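Local coordinates for protein superoxide dismutase [Ni] (Streptomyces coelicolor, PDB 1T6U) that catalyses the dismutation of superoxide to hydrogen peroxide and molecular oxygen, using a nickel ion as cofactor in a hollow homohexamer, at residues G7-A12 with S56-D61; E19-V24 with V42-R47. The protein carries 1 engineered substitution. All blocks are in the same frame, centred on the assembly; numbering follows the deposited sequence.

Contact 1 of 2, residues G7-A12 with S56-D61; sequences GVYDPA and SVLWSD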
# COMPACT_ATOMS: atom_id res chain seq x y z
N GLY A 7 10.66 -15.42 12.50
CA GLY A 7 10.45 -16.83 12.77
C GLY A 7 9.01 -17.29 12.80
O GLY A 7 8.80 -18.47 13.09
N VAL A 8 8.06 -16.43 12.49
CA VAL A 8 6.64 -16.76 12.48
C VAL A 8 6.16 -16.99 11.04
O VAL A 8 6.22 -16.09 10.22
CB VAL A 8 5.79 -15.67 13.14
CG1 VAL A 8 4.30 -15.99 13.11
CG2 VAL A 8 6.21 -15.49 14.58
N TYR A 9 5.70 -18.20 10.79
CA TYR A 9 5.10 -18.54 9.50
C TYR A 9 3.93 -19.48 9.65
O TYR A 9 3.91 -20.32 10.55
CB TYR A 9 6.07 -19.28 8.56
CG TYR A 9 7.34 -18.53 8.24
CD1 TYR A 9 8.42 -18.62 9.08
CD2 TYR A 9 7.41 -17.73 7.13
CE1 TYR A 9 9.57 -17.91 8.77
CE2 TYR A 9 8.54 -17.03 6.81
CZ TYR A 9 9.61 -17.13 7.65
OH TYR A 9 10.77 -16.45 7.36
N ASP A 10 2.96 -19.39 8.74
CA ASP A 10 1.87 -20.35 8.69
C ASP A 10 1.24 -20.23 7.31
O ASP A 10 0.81 -19.13 6.94
CB ASP A 10 0.85 -20.11 9.78
CG ASP A 10 -0.12 -21.24 9.99
OD1 ASP A 10 -0.50 -21.87 9.00
OD2 ASP A 10 -0.53 -21.54 11.13
N PRO A 11 1.18 -21.33 6.57
CA PRO A 11 0.48 -21.33 5.29
C PRO A 11 -0.99 -20.92 5.40
O PRO A 11 -1.57 -20.60 4.35
CB PRO A 11 0.57 -22.77 4.82
CG PRO A 11 1.74 -23.33 5.52
CD PRO A 11 1.78 -22.66 6.86
N ALA A 12 -1.58 -20.88 6.57
CA ALA A 12 -2.91 -20.35 6.76
C ALA A 12 -3.10 -18.94 6.23
O ALA A 12 -4.19 -18.57 5.84
CB ALA A 12 -3.20 -20.25 8.25
N SER A 56 4.78 -16.90 -1.97
CA SER A 56 6.14 -16.58 -2.36
C SER A 56 7.05 -16.46 -1.14
O SER A 56 8.18 -16.93 -1.11
CB SER A 56 6.14 -15.29 -3.20
OG SER A 56 7.45 -15.04 -3.73
N VAL A 57 6.57 -15.79 -0.07
CA VAL A 57 7.34 -15.64 1.16
C VAL A 57 7.65 -16.98 1.80
O VAL A 57 8.76 -17.22 2.28
CB VAL A 57 6.54 -14.71 2.11
CG1 VAL A 57 7.04 -14.84 3.54
CG2 VAL A 57 6.61 -13.25 1.65
N LEU A 58 6.68 -17.90 1.85
CA LEU A 58 7.02 -19.22 2.39
C LEU A 58 8.25 -19.82 1.67
O LEU A 58 9.18 -20.36 2.31
CB LEU A 58 5.84 -20.17 2.25
CG LEU A 58 4.63 -19.95 3.15
CD1 LEU A 58 3.45 -20.81 2.74
CD2 LEU A 58 4.94 -20.21 4.62
N TRP A 59 8.17 -19.71 0.34
CA TRP A 59 9.15 -20.31 -0.56
C TRP A 59 10.54 -19.68 -0.41
O TRP A 59 11.57 -20.36 -0.31
CB TRP A 59 8.71 -20.20 -2.01
CG TRP A 59 9.63 -20.78 -3.02
CD1 TRP A 59 10.01 -22.11 -3.09
CD2 TRP A 59 10.28 -20.10 -4.09
NE1 TRP A 59 10.85 -22.26 -4.16
CE2 TRP A 59 11.04 -21.05 -4.79
CE3 TRP A 59 10.30 -18.78 -4.55
CZ2 TRP A 59 11.81 -20.70 -5.91
CZ3 TRP A 59 11.06 -18.44 -5.66
CH2 TRP A 59 11.82 -19.41 -6.34
N SER A 60 10.55 -18.33 -0.40
CA SER A 60 11.85 -17.67 -0.35
C SER A 60 12.41 -17.55 1.05
O SER A 60 13.61 -17.56 1.29
CB SER A 60 11.80 -16.25 -0.94
OG SER A 60 10.88 -15.42 -0.22
N ASP A 61 11.53 -17.39 2.04
CA ASP A 61 12.01 -17.01 3.37
C ASP A 61 11.94 -18.14 4.38
O ASP A 61 12.86 -18.25 5.17
CB ASP A 61 11.18 -15.81 3.86
CG ASP A 61 11.36 -14.52 3.08
OD1 ASP A 61 11.99 -14.48 2.01
OD2 ASP A 61 10.81 -13.49 3.55

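Contact 2 of 2, residues E19-V24 with V42-R47; sequences ESVKAV and VIKEQR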
# COMPACT_ATOMS: atom_id res chain seq x y z
N GLU A 19 -9.23 -18.97 0.23
CA GLU A 19 -10.61 -19.26 0.59
C GLU A 19 -11.53 -18.09 0.22
O GLU A 19 -12.62 -18.23 -0.28
CB GLU A 19 -10.65 -19.59 2.09
CG GLU A 19 -10.11 -20.95 2.48
CD GLU A 19 -10.06 -21.19 3.97
OE1 GLU A 19 -9.58 -22.28 4.37
OE2 GLU A 19 -10.46 -20.31 4.76
N SER A 20 -11.05 -16.86 0.51
CA SER A 20 -11.87 -15.71 0.15
C SER A 20 -11.99 -15.60 -1.38
O SER A 20 -13.07 -15.31 -1.88
CB SER A 20 -11.42 -14.45 0.93
OG SER A 20 -10.38 -13.93 0.20
N VAL A 21 -10.93 -15.88 -2.15
CA VAL A 21 -11.05 -15.89 -3.59
C VAL A 21 -12.17 -16.85 -4.04
O VAL A 21 -13.03 -16.49 -4.85
CB VAL A 21 -9.71 -16.22 -4.23
CG1 VAL A 21 -9.79 -16.50 -5.71
CG2 VAL A 21 -8.71 -15.08 -4.06
N LYS A 22 -12.13 -18.09 -3.55
CA LYS A 22 -13.14 -19.06 -3.96
C LYS A 22 -14.54 -18.63 -3.57
O LYS A 22 -15.51 -18.78 -4.32
CB LYS A 22 -12.86 -20.43 -3.31
CG LYS A 22 -13.81 -21.49 -3.82
CD LYS A 22 -13.57 -22.87 -3.20
CE LYS A 22 -14.65 -23.79 -3.74
NZ LYS A 22 -14.84 -25.07 -3.01
N ALA A 23 -14.64 -18.07 -2.37
CA ALA A 23 -15.93 -17.58 -1.89
C ALA A 23 -16.46 -16.46 -2.78
O ALA A 23 -17.66 -16.43 -3.10
CB ALA A 23 -15.85 -17.10 -0.46
N VAL A 24 -15.61 -15.54 -3.18
CA VAL A 24 -15.99 -14.49 -4.12
C VAL A 24 -16.47 -15.06 -5.43
O VAL A 24 -17.51 -14.65 -5.96
CB VAL A 24 -14.84 -13.48 -4.29
CG1 VAL A 24 -15.17 -12.48 -5.39
CG2 VAL A 24 -14.59 -12.72 -3.00
N VAL A 42 -12.78 -6.66 -8.45
CA VAL A 42 -11.78 -5.86 -7.76
C VAL A 42 -11.22 -6.59 -6.53
O VAL A 42 -10.02 -6.73 -6.35
CB VAL A 42 -12.39 -4.51 -7.31
CG1 VAL A 42 -11.43 -3.78 -6.38
CG2 VAL A 42 -12.77 -3.66 -8.50
N ILE A 43 -12.13 -7.11 -5.70
CA ILE A 43 -11.70 -7.74 -4.45
C ILE A 43 -10.98 -9.05 -4.70
O ILE A 43 -9.95 -9.35 -4.06
CB ILE A 43 -12.95 -7.88 -3.56
CG1 ILE A 43 -13.35 -6.48 -3.04
CG2 ILE A 43 -12.80 -8.88 -2.45
CD1 ILE A 43 -14.68 -6.40 -2.35
N LYS A 44 -11.52 -9.85 -5.60
CA LYS A 44 -10.89 -11.12 -5.96
C LYS A 44 -9.45 -10.85 -6.37
O LYS A 44 -8.51 -11.58 -6.00
CB LYS A 44 -11.68 -11.79 -7.09
CG LYS A 44 -11.02 -13.08 -7.59
CD LYS A 44 -11.99 -13.99 -8.34
CE LYS A 44 -12.62 -13.39 -9.57
NZ LYS A 44 -11.58 -13.24 -10.62
N GLU A 45 -9.26 -9.80 -7.16
CA GLU A 45 -7.90 -9.52 -7.64
C GLU A 45 -6.96 -9.21 -6.49
O GLU A 45 -5.81 -9.68 -6.44
CB GLU A 45 -7.95 -8.37 -8.66
CG GLU A 45 -6.77 -8.25 -9.61
CD GLU A 45 -6.80 -9.24 -10.75
OE1 GLU A 45 -7.81 -9.93 -10.96
OE2 GLU A 45 -5.78 -9.34 -11.47
N GLN A 46 -7.44 -8.43 -5.53
CA GLN A 46 -6.65 -8.06 -4.36
C GLN A 46 -6.33 -9.25 -3.48
O GLN A 46 -5.19 -9.40 -3.04
CB GLN A 46 -7.42 -7.01 -3.55
CG GLN A 46 -7.58 -5.66 -4.22
CD GLN A 46 -8.57 -4.71 -3.62
OE1 GLN A 46 -9.50 -5.08 -2.89
NE2 GLN A 46 -8.53 -3.42 -3.91
N ARG A 47 -7.33 -10.08 -3.18
CA ARG A 47 -7.05 -11.17 -2.25
C ARG A 47 -6.13 -12.20 -2.89
O ARG A 47 -5.26 -12.75 -2.21
CB ARG A 47 -8.36 -11.79 -1.74
CG ARG A 47 -9.40 -10.87 -1.21
CD ARG A 47 -8.94 -9.64 -0.47
NE ARG A 47 -8.29 -9.90 0.81
CZ ARG A 47 -8.08 -8.99 1.75
NH1 ARG A 47 -8.45 -7.72 1.60
NH2 ARG A 47 -7.48 -9.33 2.89

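Contact 1 of 2, residues G7-A12 with S56-D61
Tyr9 and Leu58 mark the nearest approach of the two backbones, CA to CA 7.4 Å, where the irregular segment 7-12 passes helix 34-62 and the helix has a wider pi-type turn at 58-61. No hydrogen bond spans the contact, and on the side of 7-12 Tyr9 carries most of it. With its CG anti to the carbonyl carbon (chi1 -58°), the ring starts out beside the backbone N. Its edge meets Val57, CE2 lying 4.2 Å from Val57 CG1, while at the base Tyr9 CB sits 4.2 Å from Leu58 CD2. At the far end Tyr9 OH comes 3.6 Å from Asp61 CB, and the ring and carboxylate planes stand 82° apart. Pro11 adds a second apolar patch: Leu58 CD1 rests 4.1 Å from Pro11 CB, the two side chains crossing at about a right angle. One residue back, Asp10 OD1 takes Ala12 N at 2.8 Å, capping the start of helix 12-30. Tyr62 meets the Tyr9 ring edge-to-face, and the Tyr9 side chain is about 5 Å from a bound nickel at the nearest atoms. Asp61 OD1 accepts from Ser60 OG at 2.7 Å and forms a salt bridge with Lys52 of a second subunit. An alanine at Tyr9 would probably leave Val57 CG1, Asp61 CB and the Tyr62 ring without their aromatic partner and open a gap beside the metal site. The contact itself is thus van der Waals packing, with polar bonds holding its neighbours, and it sets the Tyr9 ring next to the nickel-binding N terminus.

Contact 2 of 2, residues E19-V24 with V42-R47
Ser20 meets Arg47 first on the way along helix 12-30, Ser20 OG lying 3.5 Å from Arg47 CG and as near to its CB. This is contact with the aliphatic base of the arginine. The hydroxyl, in the crowded position between the backbone N and carbonyl carbon (chi1 84°), bonds to the carbonyl oxygen of Glu17, whose carboxylate in turn pairs with Arg47 NE. The same glutamate therefore serves both helices. Next comes Val21, whose two methyls divide the work: CG1 touches Lys44 CG at 4.1 Å, and CG2 reaches across to Arg47 CB at 4.0 Å. Here the backbones are closest, Val21 CA to Lys44 CA being 5.3 Å. One turn on, Val24 faces helix 34-62; its CG1 lies 3.9 Å from Lys44 CB and its CG2 4.3 Å from Ile43 CG2. Lys44 thus offers only its first carbons to the valines. Its CG is anti to the backbone N (chi1 176°), and the chain then bends at its far end, so that the ammonium leaves the interface for the carbonyl oxygen of Ser91 and for His35 of a fourth subunit. His1, Cys2 and Cys6 of a third subunit, its nickel ligands, pack against Arg47, Ile43 and Ala23 respectively, and a bound nickel lies about 5 Å from the Ser20 side chain. The segment axes approach to 9.0 Å at 160° between their directions. Such close, nearly antiparallel packing of consecutive helices, joined by a short connection, is the helical hairpin of a four-helix bundle.

In the fold
From the N terminus, the chain leaves the nickel-binding residues and reaches contact 1 almost at once, where segment 7-12 settles on the late part of helix 34-62. It then enters helix 12-30, turns, and returns along helix 34-62, closing contact 2 between 19-24 and 42-47 before 56-61 completes contact 1. Contact 2 is therefore nested inside the larger loop closed by contact 1. Their centres lie about 20 Å apart, on opposite sides of the chain's centre, and they do not touch. Helix 34-62 is common to both: contact 2 joins it to helix 12-30, whereas contact 1 ties it to the N-terminal segment. Both also touch the third subunit.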